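Local atomic coordinates of beta-N-acetylhexosaminidase (Mycobacterium smegmatis, PDB entry 4YYF), a protein that probably hydrolyses terminal non-reducing N-acetyl-D-hexosamine residues from N-acetyl-beta-D-hexosaminides, as a glycosidase of the glycosyl hydrolase 3 family. Residues 147-161 with 196-210. The protein carries 1 engineered substitution. Residues are numbered along the deposited sequence; the frame is centred on the assembly and turned at random.
Sequences RDLGVTVDFAPVVDV and AGVLPVLKHFPGHGH
Asp160 OD1 is gripped by two backbone amides that come from opposite faces of the carboxylate: His204 N at 3.0 Å and His208 N, whose bond is nearly straight (174°). The other oxygen, OD2, offers its syn lone pair to His204 ND1 at 2.8 Å. That donor points along the imidazole plane; the planes of carboxylate and ring are 15° apart, and the in-plane bond holds the ring's rotation, while the CG of Lys203 rests over one face of it. Three bonds thus tie the carboxylate to the 204-208 bend, while Lys203 O receives Val159 N at 2.7 Å just before it.

Lys203 itself runs extended beyond CG, crosses Val158 with its CE against CG2, and brings NZ to Phe155 O at 2.6 Å; NZ also forms a salt bridge with Glu106. Earlier, Val153 and Leu199 pair as parallel neighbours in the barrel sheet of this TIM-barrel-clan domain, with Leu199 N bonded to Thr152 O at 2.9 Å. Val201 CG2 touches both Val153 CG1 and Phe155 CD1, and Leu202 CD2 meets Pro157 CG and Val159 CG1. At the far end Arg147, bent at chi2 and chi3, swings NH1 onto an in-plane lone pair of Ala196 O, 2.9 Å away.

With ND1 donating to a buried carboxylate, His204 is held in one orientation beside a bound acetate.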
ATOM      1  N   ARG A 147      13.699   1.585  -9.767  1.00 13.97           N
ATOM      2  CA  ARG A 147      13.536   0.656 -10.880  1.00 12.29           C
ATOM      3  C   ARG A 147      14.817  -0.135 -11.131  1.00 15.20           C
ATOM      4  O   ARG A 147      14.760  -1.335 -11.372  1.00 14.03           O
ATOM      5  CB  ARG A 147      13.179   1.397 -12.168  1.00 12.16           C
ATOM      6  CG  ARG A 147      11.800   2.049 -12.217  1.00 13.04           C
ATOM      7  CD  ARG A 147      10.652   1.060 -12.070  1.00 15.00           C
ATOM      8  NE  ARG A 147      10.624  -0.045 -13.034  1.00 15.98           N
ATOM      9  CZ  ARG A 147      10.284   0.062 -14.316  1.00 19.23           C
ATOM     10  NH1 ARG A 147      10.021   1.256 -14.842  1.00 18.60           N
ATOM     11  NH2 ARG A 147      10.252  -1.029 -15.087  1.00 18.01           N
ATOM     12  N   ASP A 148      15.966   0.543 -11.100  1.00 14.08           N
ATOM     13  CA  ASP A 148      17.265  -0.125 -11.284  1.00 15.60           C
ATOM     14  C   ASP A 148      17.461  -1.258 -10.274  1.00 19.98           C
ATOM     15  O   ASP A 148      18.139  -2.258 -10.547  1.00 18.28           O
ATOM     16  CB  ASP A 148      18.415   0.871 -11.127  1.00 20.09           C
ATOM     17  CG  ASP A 148      18.896   1.438 -12.442  1.00 27.00           C
ATOM     18  OD1 ASP A 148      18.771   0.753 -13.487  1.00 27.36           O
ATOM     19  OD2 ASP A 148      19.429   2.571 -12.423  1.00 25.39           O
ATOM     20  N   LEU A 149      16.856  -1.100  -9.106  1.00 11.70           N
ATOM     21  CA  LEU A 149      16.979  -2.098  -8.046  1.00 14.01           C
ATOM     22  C   LEU A 149      15.884  -3.155  -8.104  1.00 12.79           C
ATOM     23  O   LEU A 149      15.845  -4.053  -7.263  1.00 15.85           O
ATOM     24  CB  LEU A 149      16.972  -1.416  -6.667  1.00 16.41           C
ATOM     25  CG  LEU A 149      18.133  -0.463  -6.382  1.00 14.76           C
ATOM     26  CD1 LEU A 149      17.895   0.293  -5.073  1.00 17.27           C
ATOM     27  CD2 LEU A 149      19.457  -1.230  -6.293  1.00 14.19           C
ATOM     28  N   GLY A 150      14.994  -3.071  -9.088  1.00 15.68           N
ATOM     29  CA  GLY A 150      13.940  -4.072  -9.206  1.00 13.50           C
ATOM     30  C   GLY A 150      12.649  -3.747  -8.474  1.00 15.68           C
ATOM     31  O   GLY A 150      11.734  -4.579  -8.421  1.00 16.60           O
ATOM     32  N   VAL A 151      12.556  -2.544  -7.914  1.00 15.22           N
ATOM     33  CA  VAL A 151      11.330  -2.131  -7.227  1.00 16.31           C
ATOM     34  C   VAL A 151      10.255  -1.807  -8.265  1.00 13.96           C
ATOM     35  O   VAL A 151      10.553  -1.170  -9.270  1.00 16.07           O
ATOM     36  CB  VAL A 151      11.604  -0.899  -6.334  1.00 17.69           C
ATOM     37  CG1 VAL A 151      10.293  -0.280  -5.822  1.00 19.22           C
ATOM     38  CG2 VAL A 151      12.512  -1.287  -5.175  1.00 15.24           C
ATOM     39  N   THR A 152       9.017  -2.248  -8.022  1.00 15.54           N
ATOM     40  CA  THR A 152       7.876  -1.920  -8.894  1.00 15.01           C
ATOM     41  C   THR A 152       6.803  -1.031  -8.251  1.00 13.11           C
ATOM     42  O   THR A 152       6.012  -0.363  -8.952  1.00 11.64           O
ATOM     43  CB  THR A 152       7.219  -3.188  -9.487  1.00 13.12           C
ATOM     44  OG1 THR A 152       6.564  -3.946  -8.459  1.00 13.75           O
ATOM     45  CG2 THR A 152       8.268  -4.060 -10.144  1.00 12.88           C
ATOM     46  N   VAL A 153       6.773  -1.017  -6.926  1.00 11.44           N
ATOM     47  CA  VAL A 153       5.756  -0.276  -6.185  1.00 14.25           C
ATOM     48  C   VAL A 153       6.413   0.507  -5.062  1.00 17.40           C
ATOM     49  O   VAL A 153       7.199  -0.057  -4.308  1.00 13.36           O
ATOM     50  CB  VAL A 153       4.719  -1.225  -5.532  1.00 14.06           C
ATOM     51  CG1 VAL A 153       3.704  -0.421  -4.718  1.00 14.65           C
ATOM     52  CG2 VAL A 153       3.996  -2.074  -6.580  1.00 16.75           C
ATOM     53  N   ASP A 154       6.091   1.795  -4.941  1.00 11.45           N
ATOM     54  CA  ASP A 154       6.533   2.581  -3.787  1.00 12.90           C
ATOM     55  C   ASP A 154       5.305   2.991  -2.985  1.00 15.57           C
ATOM     56  O   ASP A 154       4.383   3.603  -3.529  1.00 13.82           O
ATOM     57  CB  ASP A 154       7.309   3.842  -4.234  1.00 13.54           C
ATOM     58  CG  ASP A 154       7.921   4.621  -3.064  1.00 17.06           C
ATOM     59  OD1 ASP A 154       7.853   4.157  -1.899  1.00 17.11           O
ATOM     60  OD2 ASP A 154       8.512   5.706  -3.305  1.00 16.20           O
ATOM     61  N   PHE A 155       5.295   2.681  -1.693  1.00 12.84           N
ATOM     62  CA  PHE A 155       4.197   3.125  -0.838  1.00 12.61           C
ATOM     63  C   PHE A 155       4.401   4.592  -0.495  1.00 15.99           C
ATOM     64  O   PHE A 155       4.737   4.944   0.632  1.00 19.39           O
ATOM     65  CB  PHE A 155       4.118   2.265   0.416  1.00  9.81           C
ATOM     66  CG  PHE A 155       3.740   0.830   0.137  1.00 16.09           C
ATOM     67  CD1 PHE A 155       2.651   0.534  -0.684  1.00 15.98           C
ATOM     68  CD2 PHE A 155       4.483  -0.217   0.667  1.00 15.92           C
ATOM     69  CE1 PHE A 155       2.286  -0.805  -0.946  1.00 14.51           C
ATOM     70  CE2 PHE A 155       4.132  -1.554   0.405  1.00 17.90           C
ATOM     71  CZ  PHE A 155       3.024  -1.838  -0.402  1.00 13.10           C
ATOM     72  N   ALA A 156       4.208   5.434  -1.502  1.00 14.20           N
ATOM     73  CA  ALA A 156       4.364   6.878  -1.382  1.00 13.45           C
ATOM     74  C   ALA A 156       3.653   7.474  -2.581  1.00 14.10           C
ATOM     75  O   ALA A 156       3.533   6.817  -3.610  1.00 15.91           O
ATOM     76  CB  ALA A 156       5.867   7.247  -1.385  1.00 14.06           C
ATOM     77  N   PRO A 157       3.194   8.732  -2.489  1.00 14.65           N
ATOM     78  CA  PRO A 157       3.354   9.691  -1.406  1.00 14.80           C
ATOM     79  C   PRO A 157       2.279   9.570  -0.340  1.00 16.16           C
ATOM     80  O   PRO A 157       1.146   9.168  -0.597  1.00 15.24           O
ATOM     81  CB  PRO A 157       3.173  11.036  -2.114  1.00 13.16           C
ATOM     82  CG  PRO A 157       2.140  10.721  -3.189  1.00 14.32           C
ATOM     83  CD  PRO A 157       2.565   9.339  -3.679  1.00 13.13           C
ATOM     84  N   VAL A 158       2.664   9.958   0.864  1.00 16.10           N
ATOM     85  CA  VAL A 158       1.733  10.238   1.939  1.00 16.57           C
ATOM     86  C   VAL A 158       0.910  11.449   1.524  1.00 16.57           C
ATOM     87  O   VAL A 158       1.464  12.477   1.128  1.00 15.94           O
ATOM     88  CB  VAL A 158       2.524  10.589   3.215  1.00 18.25           C
ATOM     89  CG1 VAL A 158       1.603  11.169   4.305  1.00 17.27           C
ATOM     90  CG2 VAL A 158       3.268   9.357   3.720  1.00 16.44           C
ATOM     91  N   VAL A 159      -0.410  11.343   1.612  1.00 15.35           N
ATOM     92  CA  VAL A 159      -1.265  12.496   1.338  1.00 14.21           C
ATOM     93  C   VAL A 159      -1.987  12.937   2.604  1.00 15.19           C
ATOM     94  O   VAL A 159      -2.829  13.841   2.574  1.00 18.43           O
ATOM     95  CB  VAL A 159      -2.263  12.229   0.183  1.00 22.28           C
ATOM     96  CG1 VAL A 159      -1.510  11.950  -1.132  1.00 18.32           C
ATOM     97  CG2 VAL A 159      -3.170  11.066   0.529  1.00 16.44           C
ATOM     98  N   ASP A 160      -1.630  12.314   3.723  1.00 17.74           N
ATOM     99  CA  ASP A 160      -2.083  12.784   5.026  1.00 15.77           C
ATOM    100  C   ASP A 160      -1.772  14.261   5.218  1.00 19.13           C
ATOM    101  O   ASP A 160      -0.730  14.760   4.780  1.00 21.50           O
ATOM    102  CB  ASP A 160      -1.423  11.987   6.154  1.00 20.07           C
ATOM    103  CG  ASP A 160      -1.763  10.514   6.111  1.00 23.42           C
ATOM    104  OD1 ASP A 160      -2.911  10.167   5.744  1.00 20.94           O
ATOM    105  OD2 ASP A 160      -0.871   9.693   6.437  1.00 18.97           O
ATOM    106  N   VAL A 161      -2.693  14.955   5.880  1.00 19.33           N
ATOM    107  CA  VAL A 161      -2.598  16.385   6.108  1.00 17.46           C
ATOM    108  C   VAL A 161      -2.413  16.581   7.604  1.00 19.36           C
ATOM    109  O   VAL A 161      -3.214  16.077   8.387  1.00 21.73           O
ATOM    110  CB  VAL A 161      -3.914  17.059   5.668  1.00 18.16           C
ATOM    111  CG1 VAL A 161      -3.885  18.536   5.951  1.00 20.34           C
ATOM    112  CG2 VAL A 161      -4.175  16.778   4.180  1.00 21.48           C
ATOM    113  N   ALA A 196       8.583   7.407 -13.844  1.00 15.88           N
ATOM    114  CA  ALA A 196       9.698   6.460 -13.749  1.00 17.72           C
ATOM    115  C   ALA A 196       9.223   5.020 -13.984  1.00 17.88           C
ATOM    116  O   ALA A 196      10.033   4.114 -14.194  1.00 16.30           O
ATOM    117  CB  ALA A 196      10.385   6.562 -12.386  1.00 13.81           C
ATOM    118  N   GLY A 197       7.912   4.810 -13.941  1.00 13.73           N
ATOM    119  CA  GLY A 197       7.352   3.480 -14.132  1.00 11.75           C
ATOM    120  C   GLY A 197       7.156   2.728 -12.828  1.00 13.92           C
ATOM    121  O   GLY A 197       6.932   1.511 -12.825  1.00 14.37           O
ATOM    122  N   VAL A 198       7.208   3.461 -11.719  1.00 14.41           N
ATOM    123  CA  VAL A 198       6.944   2.894 -10.397  1.00 12.99           C
ATOM    124  C   VAL A 198       5.485   3.169 -10.091  1.00 18.73           C
ATOM    125  O   VAL A 198       4.999   4.256 -10.387  1.00 15.51           O
ATOM    126  CB  VAL A 198       7.818   3.585  -9.310  1.00 15.98           C
ATOM    127  CG1 VAL A 198       7.438   3.103  -7.906  1.00 13.27           C
ATOM    128  CG2 VAL A 198       9.301   3.326  -9.570  1.00 13.80           C
ATOM    129  N   LEU A 199       4.777   2.198  -9.509  1.00 14.28           N
ATOM    130  CA  LEU A 199       3.392   2.440  -9.102  1.00 13.43           C
ATOM    131  C   LEU A 199       3.374   3.221  -7.790  1.00 13.38           C
ATOM    132  O   LEU A 199       3.817   2.711  -6.763  1.00 13.35           O
ATOM    133  CB  LEU A 199       2.644   1.111  -8.898  1.00 11.05           C
ATOM    134  CG  LEU A 199       1.202   1.261  -8.392  1.00 13.06           C
ATOM    135  CD1 LEU A 199       0.274   1.886  -9.483  1.00 12.94           C
ATOM    136  CD2 LEU A 199       0.652  -0.103  -7.935  1.00 14.55           C
ATOM    137  N   PRO A 200       2.866   4.463  -7.813  1.00 16.29           N
ATOM    138  CA  PRO A 200       2.750   5.182  -6.541  1.00 13.80           C
ATOM    139  C   PRO A 200       1.486   4.773  -5.778  1.00 17.27           C
ATOM    140  O   PRO A 200       0.496   4.345  -6.389  1.00 15.72           O
ATOM    141  CB  PRO A 200       2.688   6.649  -6.970  1.00 15.67           C
ATOM    142  CG  PRO A 200       2.116   6.625  -8.357  1.00 13.43           C
ATOM    143  CD  PRO A 200       2.411   5.272  -8.966  1.00 15.23           C
ATOM    144  N   VAL A 201       1.536   4.863  -4.449  1.00 15.11           N
ATOM    145  CA  VAL A 201       0.393   4.480  -3.613  1.00 14.43           C
ATOM    146  C   VAL A 201       0.077   5.619  -2.639  1.00 17.85           C
ATOM    147  O   VAL A 201       0.867   5.908  -1.750  1.00 18.11           O
ATOM    148  CB  VAL A 201       0.669   3.187  -2.812  1.00 12.91           C
ATOM    149  CG1 VAL A 201      -0.625   2.714  -2.099  1.00 10.52           C
ATOM    150  CG2 VAL A 201       1.204   2.062  -3.731  1.00 11.75           C
ATOM    151  N   LEU A 202      -1.073   6.262  -2.823  1.00 13.12           N
ATOM    152  CA  LEU A 202      -1.515   7.347  -1.943  1.00 14.41           C
ATOM    153  C   LEU A 202      -1.951   6.787  -0.584  1.00 15.97           C
ATOM    154  O   LEU A 202      -2.740   5.847  -0.532  1.00 17.36           O
ATOM    155  CB  LEU A 202      -2.701   8.069  -2.584  1.00 14.56           C
ATOM    156  CG  LEU A 202      -2.553   8.486  -4.050  1.00 16.42           C
ATOM    157  CD1 LEU A 202      -3.873   9.043  -4.575  1.00 17.28           C
ATOM    158  CD2 LEU A 202      -1.448   9.530  -4.202  1.00 17.08           C
ATOM    159  N   LYS A 203      -1.466   7.359   0.517  1.00 16.29           N
ATOM    160  CA  LYS A 203      -1.778   6.811   1.850  1.00 14.53           C
ATOM    161  C   LYS A 203      -1.881   7.952   2.877  1.00 17.71           C
ATOM    162  O   LYS A 203      -1.315   9.021   2.635  1.00 20.30           O
ATOM    163  CB  LYS A 203      -0.714   5.772   2.253  1.00 15.77           C
ATOM    164  CG  LYS A 203       0.662   6.358   2.560  1.00 18.73           C
ATOM    165  CD  LYS A 203       1.739   5.247   2.601  1.00 15.27           C
ATOM    166  CE  LYS A 203       3.067   5.771   3.152  1.00 15.18           C
ATOM    167  NZ  LYS A 203       4.124   4.700   3.162  1.00 14.43           N
ATOM    168  N   HIS A 204      -2.584   7.778   4.007  1.00 17.47           N
ATOM    169  CA  HIS A 204      -3.298   6.563   4.413  1.00 15.97           C
ATOM    170  C   HIS A 204      -4.812   6.854   4.458  1.00 20.23           C
ATOM    171  O   HIS A 204      -5.294   7.508   5.381  1.00 22.09           O
ATOM    172  CB  HIS A 204      -2.828   6.106   5.814  1.00 11.44           C
ATOM    173  CG  HIS A 204      -1.346   5.895   5.938  1.00 15.61           C
ATOM    174  ND1 HIS A 204      -0.455   6.938   6.166  1.00 19.80           N
ATOM    175  CD2 HIS A 204      -0.586   4.775   5.898  1.00 13.50           C
ATOM    176  CE1 HIS A 204       0.768   6.464   6.232  1.00 18.92           C
ATOM    177  NE2 HIS A 204       0.724   5.144   6.074  1.00 18.66           N
ATOM    178  N   PHE A 205      -5.554   6.369   3.466  1.00 15.49           N
ATOM    179  CA  PHE A 205      -6.984   6.680   3.300  1.00 15.32           C
ATOM    180  C   PHE A 205      -7.848   6.143   4.453  1.00 19.44           C
ATOM    181  O   PHE A 205      -7.645   5.016   4.915  1.00 19.02           O
ATOM    182  CB  PHE A 205      -7.452   6.077   1.966  1.00 14.11           C
ATOM    183  CG  PHE A 205      -8.863   6.420   1.575  1.00 16.31           C
ATOM    184  CD1 PHE A 205      -9.932   5.624   1.985  1.00 14.73           C
ATOM    185  CD2 PHE A 205      -9.121   7.505   0.739  1.00 15.59           C
ATOM    186  CE1 PHE A 205     -11.240   5.926   1.598  1.00 16.25           C
ATOM    187  CE2 PHE A 205     -10.427   7.803   0.347  1.00 17.10           C
ATOM    188  CZ  PHE A 205     -11.486   7.006   0.779  1.00 15.05           C
ATOM    189  N   PRO A 206      -8.844   6.932   4.915  1.00 17.77           N
ATOM    190  CA  PRO A 206      -9.232   8.283   4.482  1.00 17.51           C
ATOM    191  C   PRO A 206      -8.520   9.417   5.223  1.00 22.08           C
ATOM    192  O   PRO A 206      -9.014  10.551   5.221  1.00 21.11           O
ATOM    193  CB  PRO A 206     -10.716   8.327   4.825  1.00 16.19           C
ATOM    194  CG  PRO A 206     -10.804   7.490   6.090  1.00 17.72           C
ATOM    195  CD  PRO A 206      -9.850   6.342   5.817  1.00 19.97           C
ATOM    196  N   GLY A 207      -7.392   9.128   5.864  1.00 18.80           N
ATOM    197  CA  GLY A 207      -6.599  10.194   6.465  1.00 17.70           C
ATOM    198  C   GLY A 207      -6.092   9.918   7.868  1.00 18.66           C
ATOM    199  O   GLY A 207      -6.877   9.849   8.817  1.00 18.97           O
ATOM    200  N   HIS A 208      -4.772   9.794   8.007  1.00 20.88           N
ATOM    201  CA  HIS A 208      -4.141   9.500   9.310  1.00 19.39           C
ATOM    202  C   HIS A 208      -3.602  10.787   9.938  1.00 20.20           C
ATOM    203  O   HIS A 208      -3.189  10.804  11.105  1.00 19.79           O
ATOM    204  CB  HIS A 208      -2.984   8.501   9.116  1.00 21.75           C
ATOM    205  CG  HIS A 208      -2.634   7.711  10.332  1.00 20.89           C
ATOM    206  ND1 HIS A 208      -2.331   8.292  11.561  1.00 21.44           N
ATOM    207  CD2 HIS A 208      -2.514   6.375  10.537  1.00 23.98           C
ATOM    208  CE1 HIS A 208      -2.063   7.361  12.439  1.00 22.45           C
ATOM    209  NE2 HIS A 208      -2.167   6.174  11.845  1.00 22.44           N
ATOM    210  N   GLY A 209      -3.607  11.870   9.162  1.00 19.54           N
ATOM    211  CA  GLY A 209      -2.962  13.108   9.574  1.00 19.96           C
ATOM    212  C   GLY A 209      -3.475  13.715  10.871  1.00 21.92           C
ATOM    213  O   GLY A 209      -2.712  14.334  11.607  1.00 22.23           O
ATOM    214  N   HIS A 210      -4.764  13.553  11.156  1.00 20.44           N
ATOM    215  CA  HIS A 210      -5.326  14.132  12.382  1.00 23.53           C
ATOM    216  C   HIS A 210      -5.814  13.047  13.347  1.00 23.84           C
ATOM    217  O   HIS A 210      -6.638  13.313  14.216  1.00 26.37           O
ATOM    218  CB  HIS A 210      -6.466  15.112  12.056  1.00 23.52           C
ATOM    219  CG  HIS A 210      -6.056  16.245  11.165  1.00 28.72           C
ATOM    220  ND1 HIS A 210      -6.263  16.239   9.804  1.00 30.62           N
ATOM    221  CD2 HIS A 210      -5.450  17.427  11.448  1.00 29.56           C
ATOM    222  CE1 HIS A 210      -5.808  17.370   9.282  1.00 27.86           C
ATOM    223  NE2 HIS A 210      -5.309  18.102  10.261  1.00 26.84           N
TER
HETATM  224  O   HOH W   1       5.387  -0.706 -11.468  1.00 26.27           O
HETATM  225  O   HOH W   2      -4.918  13.252   6.742  1.00 17.31           O